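PDB 3CAN: pyruvate-formate lyase-activating enzyme from Bacteroides vulgatus ATCC 8482, which is a radical SAM superfamily protein, represented here by one domain with a six-stranded parallel sheet flanked by helices. Local coordinates for residues 63-68 with 113-118. Residues are numbered along the deposited sequence; the frame is centred on the assembly and turned at random.
Sequences KSMDST and KLSAEF
With chi1 at -66°, the selenomethionine at Met65 holds CG beside its backbone N and anti to the carbonyl carbon, and bends at chi2 and chi3 then bring CE round to Phe118, whose CG stands anti to its backbone N (chi1 168°). Met65 CG lies 3.8 Å from Leu114 CB. The same CG comes to 3.4 Å from Ser115 OG, while Met65 CE rests against Phe118 CB. The selenium sits 5.1 Å from the centroid of the Phe118 ring, 39° off its normal, an oblique Met-aromatic contact. A long, unbranched, flexible side chain suits this place, since it can follow one helix surface from Leu114 to Phe118. Ser115 is small enough to let it come close, and its hydroxyl is already bonded to Asn111 O in the preceding turn. Asn111 also takes the Met65 backbone N through OD1, tying the loop to the same helix. Leu82, Ile85 and Arg86 of helix 79-90 touch the Phe118 side chain, and Leu82 also meets Met65. Within the loop, Ser64 OG accepts from Asp66 N at 2.9 Å, an ST turn, and Asp66 N-caps helix 67-74, its OD1 accepting from Val69 N and, weakly, from Thr68 N. A loop following strand 57-61 is thus packed against the helix after strand 95-101, a loop-to-helix contact within the parallel beta-alpha architecture of the radical SAM fold.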
ATOM      1  N   LYS A  63     -13.763  -1.989  -7.526  0.50 15.66           N
ATOM      2  CA  LYS A  63     -13.788  -3.449  -7.399  0.50 15.94           C
ATOM      3  C   LYS A  63     -14.593  -4.123  -8.503  0.50 15.65           C
ATOM      4  O   LYS A  63     -14.220  -5.202  -8.980  0.50 15.78           O
ATOM      5  CB  LYS A  63     -14.297  -3.874  -6.016  0.50 16.31           C
ATOM      6  CG  LYS A  63     -13.178  -4.029  -4.991  0.50 17.82           C
ATOM      7  CD  LYS A  63     -13.685  -4.526  -3.638  0.50 17.82           C
ATOM      8  CE  LYS A  63     -13.743  -3.396  -2.609  0.50 19.95           C
ATOM      9  NZ  LYS A  63     -14.561  -3.722  -1.402  0.50 18.77           N
ATOM     10  N   SER A  64     -15.679  -3.487  -8.930  1.00 15.47           N
ATOM     11  CA  SER A  64     -16.497  -4.049 -10.007  1.00 15.35           C
ATOM     12  C   SER A  64     -17.406  -3.008 -10.604  1.00 15.25           C
ATOM     13  O   SER A  64     -17.936  -2.161  -9.886  1.00 15.33           O
ATOM     14  CB  SER A  64     -17.381  -5.204  -9.514  1.00 14.97           C
ATOM     15  OG  SER A  64     -18.057  -5.792 -10.619  1.00 15.34           O
HETATM   16  N   MSE A  65     -17.623  -3.117 -11.910  1.00 15.74           N
HETATM   17  CA  MSE A  65     -18.653  -2.333 -12.582  1.00 16.52           C
HETATM   18  C   MSE A  65     -20.044  -2.950 -12.386  1.00 17.13           C
HETATM   19  O   MSE A  65     -21.054  -2.301 -12.644  1.00 17.29           O
HETATM   20  CB  MSE A  65     -18.351  -2.224 -14.064  1.00 16.47           C
HETATM   21  CG  MSE A  65     -17.115  -1.432 -14.389  1.00 16.66           C
HETATM   22 SE   MSE A  65     -17.107   0.416 -13.727  0.80 19.69          SE
HETATM   23  CE  MSE A  65     -18.569   1.149 -14.808  1.00 19.59           C
ATOM     24  N   ASP A  66     -20.076  -4.199 -11.932  1.00 16.96           N
ATOM     25  CA  ASP A  66     -21.318  -4.901 -11.598  1.00 17.49           C
ATOM     26  C   ASP A  66     -21.700  -4.581 -10.161  1.00 17.80           C
ATOM     27  O   ASP A  66     -21.022  -5.006  -9.219  1.00 17.54           O
ATOM     28  CB  ASP A  66     -21.094  -6.405 -11.798  1.00 17.29           C
ATOM     29  CG  ASP A  66     -22.350  -7.235 -11.615  1.00 17.28           C
ATOM     30  OD1 ASP A  66     -23.233  -6.875 -10.823  1.00 17.29           O
ATOM     31  OD2 ASP A  66     -22.427  -8.288 -12.275  1.00 19.01           O
ATOM     32  N   SER A  67     -22.766  -3.800  -9.979  1.00 18.62           N
ATOM     33  CA  SER A  67     -23.166  -3.363  -8.628  1.00 19.08           C
ATOM     34  C   SER A  67     -23.547  -4.526  -7.707  1.00 20.00           C
ATOM     35  O   SER A  67     -23.375  -4.446  -6.494  1.00 20.07           O
ATOM     36  CB  SER A  67     -24.311  -2.355  -8.683  1.00 19.80           C
ATOM     37  OG  SER A  67     -24.413  -1.646  -7.458  1.00 20.25           O
ATOM     38  N   THR A  68     -24.042  -5.609  -8.294  1.00 19.78           N
ATOM     39  CA  THR A  68     -24.399  -6.809  -7.532  1.00 20.27           C
ATOM     40  C   THR A  68     -23.145  -7.499  -6.994  1.00 21.17           C
ATOM     41  O   THR A  68     -23.091  -7.871  -5.803  1.00 21.91           O
ATOM     42  CB  THR A  68     -25.245  -7.748  -8.382  1.00 20.12           C
ATOM     43  OG1 THR A  68     -26.436  -7.053  -8.780  1.00 19.55           O
ATOM     44  CG2 THR A  68     -25.627  -9.019  -7.589  1.00 19.33           C
ATOM     45  N   LYS A 113     -13.123  -4.350 -19.425  1.00 15.95           N
ATOM     46  CA  LYS A 113     -13.485  -3.452 -20.526  1.00 15.82           C
ATOM     47  C   LYS A 113     -14.473  -2.369 -20.089  1.00 15.33           C
ATOM     48  O   LYS A 113     -14.295  -1.199 -20.433  1.00 14.26           O
ATOM     49  CB  LYS A 113     -14.017  -4.219 -21.748  1.00 16.28           C
ATOM     50  CG  LYS A 113     -12.927  -5.000 -22.506  1.00 17.25           C
ATOM     51  CD  LYS A 113     -13.494  -5.713 -23.712  1.00 17.77           C
ATOM     52  CE  LYS A 113     -12.383  -6.345 -24.513  1.00 19.77           C
ATOM     53  NZ  LYS A 113     -12.917  -7.093 -25.697  1.00 21.49           N
ATOM     54  N   LEU A 114     -15.490  -2.734 -19.315  1.00 14.65           N
ATOM     55  CA  LEU A 114     -16.464  -1.739 -18.833  1.00 14.88           C
ATOM     56  C   LEU A 114     -15.758  -0.714 -17.950  1.00 14.74           C
ATOM     57  O   LEU A 114     -16.041   0.481 -18.018  1.00 14.79           O
ATOM     58  CB  LEU A 114     -17.595  -2.422 -18.063  1.00 14.87           C
ATOM     59  CG  LEU A 114     -18.556  -3.246 -18.926  1.00 14.87           C
ATOM     60  CD1 LEU A 114     -19.532  -3.989 -17.994  1.00 16.70           C
ATOM     61  CD2 LEU A 114     -19.291  -2.376 -19.975  1.00 13.60           C
ATOM     62  N   SER A 115     -14.828  -1.199 -17.128  1.00 14.91           N
ATOM     63  CA  SER A 115     -14.021  -0.336 -16.268  1.00 14.83           C
ATOM     64  C   SER A 115     -13.191   0.644 -17.099  1.00 14.57           C
ATOM     65  O   SER A 115     -13.154   1.844 -16.819  1.00 14.36           O
ATOM     66  CB  SER A 115     -13.094  -1.178 -15.376  1.00 15.28           C
ATOM     67  OG  SER A 115     -13.816  -2.015 -14.478  1.00 15.60           O
ATOM     68  N   ALA A 116     -12.536   0.126 -18.132  1.00 14.76           N
ATOM     69  CA  ALA A 116     -11.708   0.942 -19.014  1.00 14.98           C
ATOM     70  C   ALA A 116     -12.544   1.999 -19.741  1.00 14.44           C
ATOM     71  O   ALA A 116     -12.146   3.151 -19.856  1.00 14.09           O
ATOM     72  CB  ALA A 116     -10.983   0.048 -20.021  1.00 15.48           C
ATOM     73  N   GLU A 117     -13.710   1.597 -20.231  1.00 14.41           N
ATOM     74  CA  GLU A 117     -14.597   2.502 -20.943  1.00 14.37           C
ATOM     75  C   GLU A 117     -15.104   3.621 -20.059  1.00 14.16           C
ATOM     76  O   GLU A 117     -15.175   4.771 -20.491  1.00 14.67           O
ATOM     77  CB  GLU A 117     -15.756   1.720 -21.556  1.00 14.06           C
ATOM     78  CG  GLU A 117     -15.309   0.841 -22.703  1.00 14.13           C
ATOM     79  CD  GLU A 117     -16.346  -0.120 -23.245  1.00 14.60           C
ATOM     80  OE1 GLU A 117     -17.542  -0.079 -22.857  1.00 13.76           O
ATOM     81  OE2 GLU A 117     -15.952  -0.928 -24.129  1.00 13.86           O
ATOM     82  N   PHE A 118     -15.417   3.299 -18.812  1.00 14.43           N
ATOM     83  CA  PHE A 118     -15.834   4.311 -17.852  1.00 13.97           C
ATOM     84  C   PHE A 118     -14.693   5.310 -17.614  1.00 14.17           C
ATOM     85  O   PHE A 118     -14.853   6.516 -17.795  1.00 14.36           O
ATOM     86  CB  PHE A 118     -16.283   3.629 -16.570  1.00 14.28           C
ATOM     87  CG  PHE A 118     -16.466   4.561 -15.424  1.00 13.02           C
ATOM     88  CD1 PHE A 118     -17.500   5.472 -15.401  1.00 14.30           C
ATOM     89  CD2 PHE A 118     -15.595   4.518 -14.349  1.00 14.17           C
ATOM     90  CE1 PHE A 118     -17.662   6.328 -14.333  1.00 14.83           C
ATOM     91  CE2 PHE A 118     -15.743   5.364 -13.284  1.00 13.88           C
ATOM     92  CZ  PHE A 118     -16.770   6.295 -13.278  1.00 14.68           C
TER